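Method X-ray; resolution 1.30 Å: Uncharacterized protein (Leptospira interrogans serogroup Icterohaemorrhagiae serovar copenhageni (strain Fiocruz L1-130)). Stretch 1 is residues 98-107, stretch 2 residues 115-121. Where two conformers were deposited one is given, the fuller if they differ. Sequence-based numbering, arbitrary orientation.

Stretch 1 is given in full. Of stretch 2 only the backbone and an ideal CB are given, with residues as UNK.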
# COMPACT_ATOMS: atom_id res chain seq x y z
N HIS A 98 9.68 3.82 8.12
CA HIS A 98 9.60 4.34 9.48
C HIS A 98 8.33 5.13 9.72
O HIS A 98 7.75 5.03 10.80
CB HIS A 98 10.83 5.19 9.75
CG HIS A 98 12.03 4.36 10.04
ND1 HIS A 98 13.32 4.85 9.99
CD2 HIS A 98 12.14 3.07 10.44
CE1 HIS A 98 14.16 3.90 10.34
NE2 HIS A 98 13.47 2.81 10.62
N ALA A 99 7.87 5.93 8.73
CA ALA A 99 6.63 6.66 8.93
C ALA A 99 5.47 5.69 9.07
O ALA A 99 4.56 5.91 9.87
CB ALA A 99 6.40 7.67 7.80
N ASN A 100 5.48 4.59 8.31
CA ASN A 100 4.44 3.60 8.50
C ASN A 100 4.49 2.99 9.90
O ASN A 100 3.45 2.66 10.48
CB ASN A 100 4.55 2.51 7.43
CG ASN A 100 4.05 2.96 6.07
OD1 ASN A 100 3.14 3.82 5.98
ND2 ASN A 100 4.58 2.37 5.01
N THR A 101 5.71 2.76 10.42
CA THR A 101 5.86 2.23 11.78
C THR A 101 5.24 3.19 12.79
O THR A 101 4.56 2.75 13.73
CB THR A 101 7.35 2.02 12.07
OG1 THR A 101 7.88 1.06 11.15
CG2 THR A 101 7.59 1.55 13.53
N ILE A 102 5.44 4.49 12.60
CA ILE A 102 4.80 5.48 13.46
C ILE A 102 3.28 5.41 13.33
O ILE A 102 2.56 5.41 14.33
CB ILE A 102 5.33 6.89 13.14
CG1 ILE A 102 6.83 6.97 13.45
CG2 ILE A 102 4.52 7.94 13.92
CD1 ILE A 102 7.49 8.22 12.88
N THR A 103 2.78 5.35 12.09
CA THR A 103 1.33 5.27 11.90
C THR A 103 0.73 4.07 12.64
O THR A 103 -0.34 4.20 13.27
CB THR A 103 1.06 5.21 10.40
OG1 THR A 103 1.20 6.52 9.89
CG2 THR A 103 -0.33 4.63 10.04
N ILE A 104 1.41 2.92 12.60
CA ILE A 104 0.88 1.75 13.29
C ILE A 104 0.83 1.97 14.80
O ILE A 104 -0.15 1.60 15.46
CB ILE A 104 1.71 0.51 12.89
CG1 ILE A 104 1.48 0.21 11.41
CG2 ILE A 104 1.40 -0.70 13.79
CD1 ILE A 104 2.54 -0.67 10.78
N LEU A 105 1.89 2.55 15.36
CA LEU A 105 1.88 2.87 16.79
C LEU A 105 0.73 3.81 17.12
O LEU A 105 0.01 3.60 18.11
CB LEU A 105 3.22 3.50 17.14
CG LEU A 105 3.38 4.06 18.56
CD1 LEU A 105 3.26 2.98 19.65
CD2 LEU A 105 4.75 4.80 18.65
N PHE A 106 0.52 4.83 16.28
CA PHE A 106 -0.58 5.77 16.55
C PHE A 106 -1.93 5.07 16.45
O PHE A 106 -2.82 5.32 17.28
CB PHE A 106 -0.55 6.95 15.60
CG PHE A 106 0.61 7.90 15.77
CD1 PHE A 106 1.49 7.81 16.84
CD2 PHE A 106 0.79 8.92 14.82
CE1 PHE A 106 2.53 8.72 16.96
CE2 PHE A 106 1.82 9.83 14.93
CZ PHE A 106 2.70 9.74 16.02
N LEU A 107 -2.11 4.18 15.48
CA LEU A 107 -3.36 3.42 15.39
C LEU A 107 -3.59 2.60 16.65
O LEU A 107 -4.70 2.59 17.19
CB LEU A 107 -3.33 2.47 14.18
CG LEU A 107 -3.46 3.15 12.82
CD1 LEU A 107 -3.04 2.16 11.72
CD2 LEU A 107 -4.91 3.63 12.61
N UNK A 115 -8.70 10.59 17.09
CA UNK A 115 -7.48 10.53 17.89
C UNK A 115 -6.26 10.27 17.01
O UNK A 115 -5.19 10.84 17.22
CB UNK A 115 -7.60 9.44 18.96
N UNK A 116 -6.42 9.42 16.00
CA UNK A 116 -5.33 9.15 15.08
C UNK A 116 -4.95 10.40 14.29
O UNK A 116 -3.77 10.74 14.17
CB UNK A 116 -5.71 8.02 14.13
N UNK A 117 -5.96 11.06 13.70
CA UNK A 117 -5.70 12.29 12.97
C UNK A 117 -5.03 13.31 13.88
O UNK A 117 -4.10 14.00 13.47
CB UNK A 117 -7.00 12.86 12.39
N UNK A 118 -5.48 13.38 15.14
CA UNK A 118 -4.92 14.35 16.07
C UNK A 118 -3.44 14.10 16.35
O UNK A 118 -2.65 15.04 16.40
CB UNK A 118 -5.71 14.33 17.38
N UNK A 119 -3.04 12.83 16.57
CA UNK A 119 -1.63 12.55 16.86
C UNK A 119 -0.73 12.96 15.71
O UNK A 119 0.37 13.47 15.93
CB UNK A 119 -1.43 11.06 17.16
N UNK A 120 -1.17 12.74 14.46
CA UNK A 120 -0.37 13.21 13.33
C UNK A 120 -0.46 14.71 13.13
O UNK A 120 0.40 15.29 12.45
CB UNK A 120 -0.81 12.50 12.05
N UNK A 121 -1.44 15.36 13.78
CA UNK A 121 -1.71 16.76 13.57
C UNK A 121 -0.97 17.66 14.53
O UNK A 121 -0.34 17.23 15.49
CB UNK A 121 -3.21 17.02 13.68

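The two helices run at 135° to each other, with axes 9.7 Å apart at closest approach.

Position 115 has its CB sideways, with nothing of stretch 1 within 5.5 Å. Helical angles suit most residues, polar ones included. The residue is Asp 115. Its OD1 forms a salt bridge with the residue at position 118.

Position 116 also points its CB sideways, but the backbones are close: its CA lies 6.0 Å from the CA of Phe 106. The ideal CB is 4.7 Å from Leu 107 CD2. The nearby surface is mainly apolar, so a long aliphatic or an aromatic side chain would suit if its end came near stretch 1. The residue is Phe 116, with chi1 t. Leu 107 CD2 sits over one face, 4.1 Å from the centroid of the Phe 116 ring, in a CH-pi contact. Thr 103 O is at the ring edge, 3.7 Å from Phe 116 CE1.

Positions 117 and 118 are out of reach of stretch 1, which sets no demand on either. The residues are Ile 117 and Arg 118. Arg 118 NH2 lies 3.6 Å from Asp 115 OD1, in a salt bridge.

Position 119 points toward stretch 1. Its ideal CB is 3.9 Å from Phe 106 CD2. An aliphatic side chain fits well; Leu, Ile, Val or Met are all plausible. The residue is Leu 119. Its CB lies over the Phe 106 face, 4.0 Å from the ring centroid, and its CD1 is 3.8 Å from Phe 106 CD1.

Position 120 has a sideways CB, 4.7 Å from Phe 106 CE2. Beyond it lie Ala 99, Ile 102 and Thr 103, an apolar surface with one hydroxyl. A large side chain could reach it, and one carrying a donor or acceptor could also use Thr 103 OG1. The residue is Trp 120, whose side chain fits as a knob among these three residues and Phe 106. Its NE1 donates a hydrogen bond to Thr 103 OG1, 3.0 Å long at 146°. Phe 106 turns its edge to the indole face, with planes at 72°. Ile 102 CG2 packs 3.7 Å from Trp 120 CZ2.

Position 121 leaves helical angles, at phi/psi -92/172. Stretch 1 is out of reach, but an ideal CB would lie 3.2 Å from the O of Ile 117. This crowding favours a residue without CB. The residue is Gly 121.

Stretch 2 (115-121) DFIRLWG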
# COMPACT_ATOMS: atom_id res chain seq x y z
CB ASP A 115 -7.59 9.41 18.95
CG ASP A 115 -8.76 9.59 19.87
OD1 ASP A 115 -8.98 10.72 20.32
OD2 ASP A 115 -9.48 8.60 20.13
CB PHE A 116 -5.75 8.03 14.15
CG PHE A 116 -4.79 7.78 13.01
CD1 PHE A 116 -3.59 7.08 13.22
CD2 PHE A 116 -5.08 8.23 11.73
CE1 PHE A 116 -2.73 6.84 12.15
CE2 PHE A 116 -4.21 8.02 10.67
CZ PHE A 116 -3.03 7.34 10.90
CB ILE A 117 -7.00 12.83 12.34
CG1 ILE A 117 -7.56 11.79 11.36
CG2 ILE A 117 -6.76 14.20 11.66
CD1 ILE A 117 -6.68 11.51 10.13
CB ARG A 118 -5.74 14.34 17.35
CG ARG A 118 -5.39 15.45 18.30
CD ARG A 118 -6.29 15.40 19.53
NE ARG A 118 -6.45 14.04 20.02
CZ ARG A 118 -5.60 13.43 20.84
NH1 ARG A 118 -4.49 14.05 21.23
NH2 ARG A 118 -5.84 12.19 21.24
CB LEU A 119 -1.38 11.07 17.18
CG LEU A 119 -1.88 10.60 18.54
CD1 LEU A 119 -1.53 9.12 18.66
CD2 LEU A 119 -1.28 11.42 19.73
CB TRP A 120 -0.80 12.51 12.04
CG TRP A 120 -0.02 11.25 11.71
CD1 TRP A 120 -0.50 9.98 11.51
CD2 TRP A 120 1.40 11.18 11.48
NE1 TRP A 120 0.54 9.12 11.17
CE2 TRP A 120 1.70 9.83 11.16
CE3 TRP A 120 2.43 12.12 11.51
CZ2 TRP A 120 3.00 9.41 10.87
CZ3 TRP A 120 3.73 11.69 11.22
CH2 TRP A 120 4.00 10.35 10.91
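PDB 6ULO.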